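Local coordinates for FrnE protein (Deinococcus radiodurans, PDB 5CO3) that probably acts as a cytoplasmic disulfide oxidoreductase of the DsbA-like thioredoxin family, exchanging thiols and disulfides in other proteins, at residues Asp15-Ile20 / Leu186-Val191; Trp24-Lys29 / Glu95-His100; Trp49-Leu54 / Arg177-Gln182. All coordinates share one frame; numbering follows the deposited sequence.

Contact 1: residues Asp15-Ile20 / Leu186-Val191; sequences DIWSDI and LGITGV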
loop_
_atom_site.group_PDB
_atom_site.type_symbol
_atom_site.label_atom_id
_atom_site.label_comp_id
_atom_site.label_asym_id
_atom_site.label_seq_id
_atom_site.Cartn_x
_atom_site.Cartn_y
_atom_site.Cartn_z
ATOM N N ASP A 15 4.514 5.148 -7.062
ATOM C CA ASP A 15 3.117 5.143 -6.635
ATOM C C ASP A 15 2.659 3.736 -6.318
ATOM O O ASP A 15 2.790 2.837 -7.148
ATOM C CB ASP A 15 2.235 5.751 -7.725
ATOM C CG ASP A 15 2.539 7.195 -7.952
ATOM O OD1 ASP A 15 2.099 8.010 -7.118
ATOM O OD2 ASP A 15 3.248 7.518 -8.937
ATOM N N ILE A 16 2.126 3.531 -5.118
ATOM C CA ILE A 16 1.715 2.193 -4.725
ATOM C C ILE A 16 0.251 2.162 -4.329
ATOM O O ILE A 16 -0.171 2.849 -3.393
ATOM C CB ILE A 16 2.561 1.647 -3.563
ATOM C CG1 ILE A 16 4.052 1.878 -3.831
ATOM C CG2 ILE A 16 2.282 0.162 -3.361
ATOM C CD1 ILE A 16 4.940 1.437 -2.696
ATOM N N TRP A 17 -0.521 1.358 -5.049
ATOM C CA TRP A 17 -1.910 1.113 -4.665
ATOM C C TRP A 17 -1.973 -0.105 -3.759
ATOM O O TRP A 17 -1.330 -1.124 -4.009
ATOM C CB TRP A 17 -2.790 0.929 -5.899
ATOM C CG TRP A 17 -3.294 2.233 -6.461
ATOM C CD1 TRP A 17 -4.491 2.833 -6.190
ATOM C CD2 TRP A 17 -2.610 3.098 -7.374
ATOM N NE1 TRP A 17 -4.599 4.014 -6.883
ATOM C CE2 TRP A 17 -3.457 4.200 -7.622
ATOM C CE3 TRP A 17 -1.367 3.045 -8.011
ATOM C CZ2 TRP A 17 -3.096 5.242 -8.474
ATOM C CZ3 TRP A 17 -1.012 4.080 -8.865
ATOM C CH2 TRP A 17 -1.875 5.163 -9.086
ATOM N N SER A 18 -2.754 0.003 -2.690
ATOM C CA SER A 18 -2.719 -1.008 -1.658
ATOM C C SER A 18 -4.021 -0.957 -0.863
ATOM O O SER A 18 -4.631 0.105 -0.766
ATOM C CB SER A 18 -1.523 -0.776 -0.747
ATOM O OG SER A 18 -1.485 -1.722 0.289
ATOM N N ASP A 19 -4.432 -2.102 -0.327
ATOM C CA ASP A 19 -5.517 -2.147 0.649
ATOM C C ASP A 19 -4.998 -2.695 1.964
ATOM O O ASP A 19 -4.189 -3.622 2.004
ATOM C CB ASP A 19 -6.695 -3.004 0.162
ATOM C CG ASP A 19 -7.989 -2.733 0.946
ATOM O OD1 ASP A 19 -8.008 -1.831 1.819
ATOM O OD2 ASP A 19 -8.992 -3.409 0.666
ATOM N N ILE A 20 -5.484 -2.091 3.042
ATOM C CA ILE A 20 -5.142 -2.520 4.391
ATOM C C ILE A 20 -5.595 -3.957 4.619
ATOM O O ILE A 20 -4.944 -4.711 5.354
ATOM C CB ILE A 20 -5.776 -1.576 5.439
ATOM C CG1 ILE A 20 -5.116 -0.201 5.348
ATOM C CG2 ILE A 20 -5.645 -2.134 6.850
ATOM C CD1 ILE A 20 -6.063 0.945 5.317
ATOM N N LEU A 186 -6.500 3.026 -14.661
ATOM C CA LEU A 186 -5.222 2.426 -15.018
ATOM C C LEU A 186 -5.314 0.924 -15.258
ATOM O O LEU A 186 -4.349 0.308 -15.700
ATOM C CB LEU A 186 -4.190 2.696 -13.921
ATOM C CG LEU A 186 -3.554 4.082 -13.896
ATOM C CD1 LEU A 186 -2.812 4.290 -12.587
ATOM C CD2 LEU A 186 -2.620 4.242 -15.077
ATOM N N GLY A 187 -6.461 0.332 -14.948
ATOM C CA GLY A 187 -6.637 -1.097 -15.124
ATOM C C GLY A 187 -6.090 -1.929 -13.975
ATOM O O GLY A 187 -5.985 -3.152 -14.076
ATOM N N ILE A 188 -5.741 -1.271 -12.876
ATOM C CA ILE A 188 -5.312 -1.988 -11.679
ATOM C C ILE A 188 -6.509 -2.683 -11.035
ATOM O O ILE A 188 -7.444 -2.024 -10.583
ATOM C CB ILE A 188 -4.646 -1.041 -10.663
ATOM C CG1 ILE A 188 -3.429 -0.362 -11.302
ATOM C CG2 ILE A 188 -4.273 -1.798 -9.387
ATOM C CD1 ILE A 188 -2.850 0.754 -10.474
ATOM N N THR A 189 -6.482 -4.014 -10.998
ATOM C CA THR A 189 -7.596 -4.780 -10.437
ATOM C C THR A 189 -7.161 -5.641 -9.249
ATOM O O THR A 189 -7.973 -6.358 -8.655
ATOM C CB THR A 189 -8.251 -5.686 -11.502
ATOM O OG1 THR A 189 -7.285 -6.626 -11.989
ATOM C CG2 THR A 189 -8.761 -4.855 -12.669
ATOM N N GLY A 190 -5.881 -5.561 -8.903
ATOM C CA GLY A 190 -5.353 -6.296 -7.773
ATOM C C GLY A 190 -4.213 -5.548 -7.111
ATOM O O GLY A 190 -3.548 -4.728 -7.749
ATOM N N VAL A 191 -3.987 -5.834 -5.831
ATOM C CA VAL A 191 -2.982 -5.120 -5.050
ATOM C C VAL A 191 -2.049 -6.081 -4.323
ATOM O O VAL A 191 -2.422 -7.208 -4.022
ATOM C CB VAL A 191 -3.653 -4.159 -4.037
ATOM C CG1 VAL A 191 -4.221 -2.951 -4.766
ATOM C CG2 VAL A 191 -4.737 -4.879 -3.228
#

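Contact 2: residues Trp24-Lys29 / Glu95-His100; sequences WCYIGK and EGLEYH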
loop_
_atom_site.group_PDB
_atom_site.type_symbol
_atom_site.label_atom_id
_atom_site.label_comp_id
_atom_site.label_asym_id
_atom_site.label_seq_id
_atom_site.Cartn_x
_atom_site.Cartn_y
_atom_site.Cartn_z
ATOM N N TRP A 24 -1.110 -9.524 1.089
ATOM C CA TRP A 24 -0.005 -9.440 0.136
ATOM C C TRP A 24 0.543 -8.021 0.095
ATOM O O TRP A 24 1.701 -7.808 -0.250
ATOM C CB TRP A 24 -0.430 -9.912 -1.253
ATOM C CG TRP A 24 -0.538 -11.400 -1.314
ATOM C CD1 TRP A 24 -1.683 -12.138 -1.373
ATOM C CD2 TRP A 24 0.545 -12.340 -1.284
ATOM N NE1 TRP A 24 -1.383 -13.476 -1.387
ATOM C CE2 TRP A 24 -0.021 -13.630 -1.342
ATOM C CE3 TRP A 24 1.941 -12.215 -1.226
ATOM C CZ2 TRP A 24 0.756 -14.789 -1.340
ATOM C CZ3 TRP A 24 2.712 -13.370 -1.226
ATOM C CH2 TRP A 24 2.118 -14.639 -1.283
ATOM N N CYS A 25 -0.272 -7.047 0.493
ATOM C CA CYS A 25 0.209 -5.671 0.507
ATOM C C CYS A 25 1.245 -5.437 1.601
ATOM O O CYS A 25 2.173 -4.652 1.418
ATOM C CB CYS A 25 -0.969 -4.701 0.656
ATOM S SG CYS A 25 -1.922 -4.540 -0.857
ATOM N N TYR A 26 1.082 -6.088 2.749
ATOM C CA TYR A 26 2.062 -5.943 3.813
ATOM C C TYR A 26 3.359 -6.640 3.380
ATOM O O TYR A 26 4.449 -6.076 3.497
ATOM C CB TYR A 26 1.528 -6.526 5.118
ATOM C CG TYR A 26 2.054 -5.889 6.374
ATOM C CD1 TYR A 26 3.110 -4.967 6.352
ATOM C CD2 TYR A 26 1.477 -6.197 7.603
ATOM C CE1 TYR A 26 3.586 -4.396 7.528
ATOM C CE2 TYR A 26 1.941 -5.634 8.769
ATOM C CZ TYR A 26 2.981 -4.744 8.737
ATOM O OH TYR A 26 3.429 -4.195 9.910
ATOM N N ILE A 27 3.221 -7.860 2.863
ATOM C CA ILE A 27 4.355 -8.590 2.289
ATOM C C ILE A 27 5.067 -7.749 1.224
ATOM O O ILE A 27 6.302 -7.641 1.226
ATOM C CB ILE A 27 3.902 -9.930 1.690
ATOM C CG1 ILE A 27 3.585 -10.904 2.828
ATOM C CG2 ILE A 27 4.983 -10.516 0.735
ATOM C CD1 ILE A 27 2.663 -12.076 2.443
ATOM N N GLY A 28 4.283 -7.129 0.340
ATOM C CA GLY A 28 4.842 -6.309 -0.722
ATOM C C GLY A 28 5.536 -5.061 -0.215
ATOM O O GLY A 28 6.521 -4.589 -0.804
ATOM N N LYS A 29 5.012 -4.506 0.876
ATOM C CA LYS A 29 5.626 -3.336 1.480
ATOM C C LYS A 29 7.014 -3.703 2.006
ATOM O O LYS A 29 7.977 -2.946 1.818
ATOM C CB LYS A 29 4.747 -2.775 2.599
ATOM C CG LYS A 29 5.263 -1.487 3.260
ATOM C CD LYS A 29 4.248 -0.959 4.295
ATOM C CE LYS A 29 4.554 0.465 4.727
ATOM N NZ LYS A 29 5.803 0.551 5.541
ATOM N N GLU A 95 9.323 -12.151 5.918
ATOM C CA GLU A 95 9.477 -10.701 5.847
ATOM C C GLU A 95 9.526 -10.079 7.235
ATOM O O GLU A 95 9.525 -8.859 7.370
ATOM C CB GLU A 95 8.323 -10.067 5.063
ATOM C CG GLU A 95 8.093 -10.659 3.699
ATOM C CD GLU A 95 9.269 -10.455 2.755
ATOM O OE1 GLU A 95 10.033 -9.479 2.939
ATOM O OE2 GLU A 95 9.421 -11.281 1.835
ATOM N N GLY A 96 9.533 -10.922 8.262
ATOM C CA GLY A 96 9.495 -10.450 9.634
ATOM C C GLY A 96 8.105 -10.035 10.108
ATOM O O GLY A 96 7.995 -9.213 11.015
ATOM N N LEU A 97 7.057 -10.587 9.487
ATOM C CA LEU A 97 5.676 -10.290 9.851
ATOM C C LEU A 97 5.042 -11.489 10.539
ATOM O O LEU A 97 5.074 -12.594 10.006
ATOM C CB LEU A 97 4.845 -9.919 8.616
ATOM C CG LEU A 97 5.349 -8.743 7.778
ATOM C CD1 LEU A 97 4.619 -8.689 6.445
ATOM C CD2 LEU A 97 5.178 -7.423 8.543
ATOM N N GLU A 98 4.454 -11.271 11.708
ATOM C CA GLU A 98 3.781 -12.355 12.410
ATOM C C GLU A 98 2.279 -12.143 12.319
ATOM O O GLU A 98 1.695 -11.390 13.099
ATOM C CB GLU A 98 4.238 -12.429 13.862
ATOM C CG GLU A 98 3.734 -13.654 14.606
ATOM C CD GLU A 98 4.590 -13.976 15.806
ATOM O OE1 GLU A 98 4.360 -13.377 16.873
ATOM O OE2 GLU A 98 5.499 -14.818 15.675
ATOM N N TYR A 99 1.669 -12.793 11.337
ATOM C CA TYR A 99 0.226 -12.663 11.110
ATOM C C TYR A 99 -0.598 -13.467 12.111
ATOM O O TYR A 99 -0.168 -14.520 12.608
ATOM C CB TYR A 99 -0.127 -13.112 9.699
ATOM C CG TYR A 99 0.266 -12.161 8.575
ATOM C CD1 TYR A 99 0.817 -10.902 8.828
ATOM C CD2 TYR A 99 0.077 -12.540 7.251
ATOM C CE1 TYR A 99 1.158 -10.046 7.774
ATOM C CE2 TYR A 99 0.395 -11.702 6.205
ATOM C CZ TYR A 99 0.941 -10.453 6.470
ATOM O OH TYR A 99 1.248 -9.634 5.410
ATOM N N HIS A 100 -1.793 -12.964 12.405
ATOM C CA HIS A 100 -2.760 -13.719 13.194
ATOM C C HIS A 100 -4.131 -13.636 12.532
ATOM O O HIS A 100 -4.994 -12.835 12.914
ATOM C CB HIS A 100 -2.781 -13.207 14.635
ATOM C CG HIS A 100 -1.474 -13.392 15.347
ATOM N ND1 HIS A 100 -1.003 -14.631 15.726
ATOM C CD2 HIS A 100 -0.531 -12.499 15.731
ATOM C CE1 HIS A 100 0.169 -14.492 16.322
ATOM N NE2 HIS A 100 0.479 -13.209 16.335
#

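Contact 3: residues Trp49-Leu54 / Arg177-Gln182; sequences WHSFEL and RYDEAQ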
loop_
_atom_site.group_PDB
_atom_site.type_symbol
_atom_site.label_atom_id
_atom_site.label_comp_id
_atom_site.label_asym_id
_atom_site.label_seq_id
_atom_site.Cartn_x
_atom_site.Cartn_y
_atom_site.Cartn_z
ATOM N N TRP A 49 1.604 6.476 -1.303
ATOM C CA TRP A 49 0.605 5.425 -1.191
ATOM C C TRP A 49 -0.715 5.930 -1.767
ATOM O O TRP A 49 -1.047 7.117 -1.665
ATOM C CB TRP A 49 0.442 4.959 0.271
ATOM C CG TRP A 49 1.675 4.244 0.786
ATOM C CD1 TRP A 49 2.742 4.809 1.430
ATOM C CD2 TRP A 49 1.979 2.842 0.660
ATOM N NE1 TRP A 49 3.688 3.841 1.722
ATOM C CE2 TRP A 49 3.241 2.627 1.260
ATOM C CE3 TRP A 49 1.299 1.745 0.110
ATOM C CZ2 TRP A 49 3.848 1.361 1.313
ATOM C CZ3 TRP A 49 1.898 0.491 0.166
ATOM C CH2 TRP A 49 3.161 0.311 0.761
ATOM N N HIS A 50 -1.437 5.024 -2.415
ATOM C CA HIS A 50 -2.749 5.324 -2.969
ATOM C C HIS A 50 -3.753 4.318 -2.448
ATOM O O HIS A 50 -3.426 3.146 -2.242
ATOM C CB HIS A 50 -2.732 5.295 -4.495
ATOM C CG HIS A 50 -1.851 6.337 -5.111
ATOM N ND1 HIS A 50 -2.320 7.568 -5.510
ATOM C CD2 HIS A 50 -0.525 6.330 -5.384
ATOM C CE1 HIS A 50 -1.320 8.275 -6.009
ATOM N NE2 HIS A 50 -0.220 7.547 -5.941
ATOM N N SER A 51 -4.972 4.795 -2.233
ATOM C CA SER A 51 -6.040 3.973 -1.678
ATOM C C SER A 51 -6.585 2.981 -2.687
ATOM O O SER A 51 -6.795 3.307 -3.856
ATOM C CB SER A 51 -7.177 4.855 -1.166
ATOM O OG SER A 51 -6.692 5.863 -0.304
ATOM N N PHE A 52 -6.822 1.766 -2.211
ATOM C CA PHE A 52 -7.482 0.739 -2.993
ATOM C C PHE A 52 -8.323 -0.069 -2.018
ATOM O O PHE A 52 -7.857 -0.396 -0.923
ATOM C CB PHE A 52 -6.470 -0.148 -3.711
ATOM C CG PHE A 52 -7.077 -1.065 -4.737
ATOM C CD1 PHE A 52 -7.665 -2.260 -4.355
ATOM C CD2 PHE A 52 -7.031 -0.747 -6.087
ATOM C CE1 PHE A 52 -8.208 -3.110 -5.294
ATOM C CE2 PHE A 52 -7.570 -1.596 -7.030
ATOM C CZ PHE A 52 -8.167 -2.778 -6.629
ATOM N N GLU A 53 -9.565 -0.345 -2.402
ATOM C CA GLU A 53 -10.445 -1.181 -1.600
ATOM C C GLU A 53 -10.792 -2.440 -2.366
ATOM O O GLU A 53 -11.378 -2.366 -3.446
ATOM C CB GLU A 53 -11.725 -0.427 -1.223
ATOM C CG GLU A 53 -11.583 0.426 0.027
ATOM C CD GLU A 53 -12.834 1.237 0.330
ATOM O OE1 GLU A 53 -13.717 0.761 1.082
ATOM O OE2 GLU A 53 -12.940 2.364 -0.200
ATOM N N LEU A 54 -10.419 -3.592 -1.811
ATOM C CA LEU A 54 -10.812 -4.869 -2.395
ATOM C C LEU A 54 -12.319 -4.940 -2.552
ATOM O O LEU A 54 -12.821 -5.453 -3.542
ATOM C CB LEU A 54 -10.338 -6.034 -1.535
ATOM C CG LEU A 54 -8.831 -6.153 -1.336
ATOM C CD1 LEU A 54 -8.543 -7.336 -0.430
ATOM C CD2 LEU A 54 -8.139 -6.291 -2.685
ATOM N N ARG A 177 -11.718 8.089 -2.901
ATOM C CA ARG A 177 -12.471 7.654 -4.072
ATOM C C ARG A 177 -11.731 7.994 -5.365
ATOM O O ARG A 177 -11.794 7.243 -6.340
ATOM C CB ARG A 177 -13.870 8.282 -4.079
ATOM C CG ARG A 177 -14.762 7.775 -2.960
ATOM C CD ARG A 177 -15.090 6.304 -3.131
ATOM N NE ARG A 177 -16.020 5.854 -2.100
ATOM C CZ ARG A 177 -15.871 4.752 -1.370
ATOM N NH1 ARG A 177 -14.821 3.958 -1.552
ATOM N NH2 ARG A 177 -16.779 4.445 -0.457
ATOM N N TYR A 178 -11.017 9.118 -5.366
ATOM C CA TYR A 178 -10.270 9.526 -6.549
ATOM C C TYR A 178 -9.106 8.575 -6.788
ATOM O O TYR A 178 -8.817 8.208 -7.927
ATOM C CB TYR A 178 -9.774 10.967 -6.411
ATOM C CG TYR A 178 -10.858 11.997 -6.669
ATOM C CD1 TYR A 178 -12.119 11.612 -7.117
ATOM C CD2 TYR A 178 -10.619 13.353 -6.480
ATOM C CE1 TYR A 178 -13.108 12.545 -7.360
ATOM C CE2 TYR A 178 -11.607 14.296 -6.721
ATOM C CZ TYR A 178 -12.850 13.883 -7.159
ATOM O OH TYR A 178 -13.840 14.810 -7.398
ATOM N N ASP A 179 -8.453 8.175 -5.702
ATOM C CA ASP A 179 -7.397 7.163 -5.747
ATOM C C ASP A 179 -7.872 5.865 -6.385
ATOM O O ASP A 179 -7.195 5.280 -7.229
ATOM C CB ASP A 179 -6.889 6.862 -4.338
ATOM C CG ASP A 179 -5.628 7.608 -3.999
ATOM O OD1 ASP A 179 -4.985 8.150 -4.927
ATOM O OD2 ASP A 179 -5.268 7.631 -2.803
ATOM N N GLU A 180 -9.042 5.414 -5.959
ATOM C CA GLU A 180 -9.597 4.160 -6.438
ATOM C C GLU A 180 -10.034 4.250 -7.894
ATOM O O GLU A 180 -9.869 3.300 -8.665
ATOM C CB GLU A 180 -10.763 3.748 -5.540
ATOM C CG GLU A 180 -10.310 3.510 -4.110
ATOM C CD GLU A 180 -11.443 3.388 -3.109
ATOM O OE1 GLU A 180 -12.585 3.785 -3.411
ATOM O OE2 GLU A 180 -11.178 2.898 -2.004
ATOM N N ALA A 181 -10.607 5.392 -8.261
ATOM C CA ALA A 181 -10.971 5.647 -9.645
ATOM C C ALA A 181 -9.727 5.614 -10.527
ATOM O O ALA A 181 -9.738 5.043 -11.616
ATOM C CB ALA A 181 -11.688 6.982 -9.764
ATOM N N GLN A 182 -8.643 6.209 -10.043
ATOM C CA GLN A 182 -7.414 6.248 -10.821
ATOM C C GLN A 182 -6.879 4.836 -11.064
ATOM O O GLN A 182 -6.431 4.519 -12.171
ATOM C CB GLN A 182 -6.360 7.110 -10.130
ATOM C CG GLN A 182 -5.158 7.390 -11.016
ATOM C CD GLN A 182 -4.141 8.305 -10.369
ATOM O OE1 GLN A 182 -4.241 8.628 -9.184
ATOM N NE2 GLN A 182 -3.153 8.735 -11.149
HETATM O O HOH W 1 -2.889 9.061 -2.212
HETATM O O HOH W 2 -16.128 2.023 0.952
#

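Contact 1: residues Asp15-Ile20 / Leu186-Val191
Ile188 rests its CD1 methyl over one face of the Trp17 indole, where the thioredoxin fold of this protein seats the loop after helix 173-186 against strand 12-18. The methyl lies 4.1 Å from the centroid of the six-membered ring, a CH-pi contact displaced toward the rim so that Trp17 CE3 is its nearest atom. Leu186 adds CD1 obliquely, 3.7 Å from Trp17 CH2. Both aliphatic chains run at about a right angle to the indole, and a broad flat ring suits a place where two branched residues arrive methyl first. Val191 instead packs on the strand backbone: CG1 stands 3.5 Å from Trp17 O, and CG2 reaches 4.0 Å from Asp19 N. No hydrogen bond joins the segments.

Further out, Trp17 NE1 donates to Asp179 O and its ring stacks on His50, two contacts that should limit its rotation. The Asp19 carboxylate turns from the loop to His113, Thr109 and Leu54 N. Just after Leu186, Gly187 turns out of the helix in a Schellman motif; glycine suits the place, since at these backbone angles, with a positive phi of 83°, a CB would collide with Leu186 O.

Contact 2: residues Trp24-Lys29 / Glu95-His100
Tyr26 is the first residue of the helical segment to meet 95-100, and its ring takes the Leu97 CD2 methyl squarely over one face. Leu97 CD2 lies 3.5 Å from the Tyr26 ring centroid and 14° off the normal, a well-centred CH-pi contact. With CG anti to the backbone N (chi1 -151°), the Tyr26 ring leans out from the helix over the loop, and its OH goes on to Glu130 on helix 125-137. A tyrosine thus supplies an apolar face for leucine and a polar tip for a neighbouring helix. The other Leu97 branch, CD1, sits 3.8 Å from Tyr26 CG, nearer the root of the side chain.

Tyr99 comes in beside this pair. Its CE1 is 3.9 Å from Tyr26 CD2, which lies at the edge of the Tyr99 ring, while its OH closes to 3.1 Å from Tyr26 CB. That hydroxyl is also hydrogen-bonded to Pro23 O at the start of the helix, so the loop meets the first turn by a polar as well as an apolar contact.

Ile27 follows, with CG1 3.7 Å from Tyr99 OH; its CG2 approaches Glu95 CG more loosely, at 4.3 Å. The Glu95 carboxylate turns to a salt bridge with Arg31 one turn on. Next to it, Gly96 follows helix 78-93 with the positive phi of a Schellman motif, a conformation glycine adopts easily.

On the side of the helix turned from this loop, Cys25 packs on Val191 and Pro192. With Cys22 it forms the CxxC pair at a helix start characteristic of thioredoxin-fold oxidoreductases, seen disulfide-bonded in another crystal but as free thiols here.

Contact 3: residues Trp49-Leu54 / Arg177-Gln182
The His50 and Asp179 side chains cross at about a right angle, and their ring and carboxylate planes are turned 71° apart. His50 ND1 points its N-H straight at Asp179 OD1, 2.8 Å away; the oxygen lies in the ring plane, while the nitrogen stands above the plane of the carboxylate. The other oxygen, OD2, accepts the backbone N-H of Ser51 at 2.9 Å, also from above that plane. OD2 further receives water 1, which bridges to Trp49 O. An aspartate suits this place because its short chain presents two acceptors to adjacent residues of one strand. Replacing Asp179 by an alanine would probably leave His50 ND1 and Ser51 N without their acceptor and let the imidazole rely on Asp15, at NE2, for its polar hold.

Here helix 173-186 packs across edge strand 45-51 of the thioredoxin-fold sheet, the local axes crossing at -93° and 6.9 Å apart. Glu180 lies alongside the departing chain, its CG 3.5 Å from Ser51 O, a buried carbonyl without a polar partner in the model.

Beyond it the Glu53, Arg177 and Glu180 side chains form a salt-bridge network. Arg177 leaves the helix pointing away from the strand, and the bend at chi2 brings its guanidinium back to lie nearly parallel to the Glu53 carboxylate (9° between planes) but stepped from its plane. NH1 makes a weak, bent bond of 2.8 Å to Glu53 OE2 and a straighter one to the syn lone pair of Glu180 OE1 at 2.9 Å. Water 2 links Arg177 NH2 to Glu53 OE1, completing the bridge. Glu53 OE2 and Glu180 OE2 stand only 2.6 Å apart, so one acid is probably protonated, with the Arg177 charge nearby likely easing their repulsion.

In the fold
Contacts 1 and 3 are close neighbours on the same sheet, their centres about 7 Å apart, and join through Asp15 OD1, which lies 2.6 Å from His50 NE2. Contact 2 lies about 16 Å from contact 1 and about 20 Å from contact 3, measured between centres. The 95-100 loop packs on one side of the helix, and Cys25 of the CxxC site, directed away from that loop, meets contact 1: Cys25 SG is 3.6 Å from Val191 CB and 3.5 Å from Asp19 N. Lys29 CE, 3.6 Å from Trp49 CZ2, connects contacts 2 and 3. A glycerol, probably from the crystallisation liquor, lies about 4 Å from the Ser18 side chain and about 3 Å from that of Ser51.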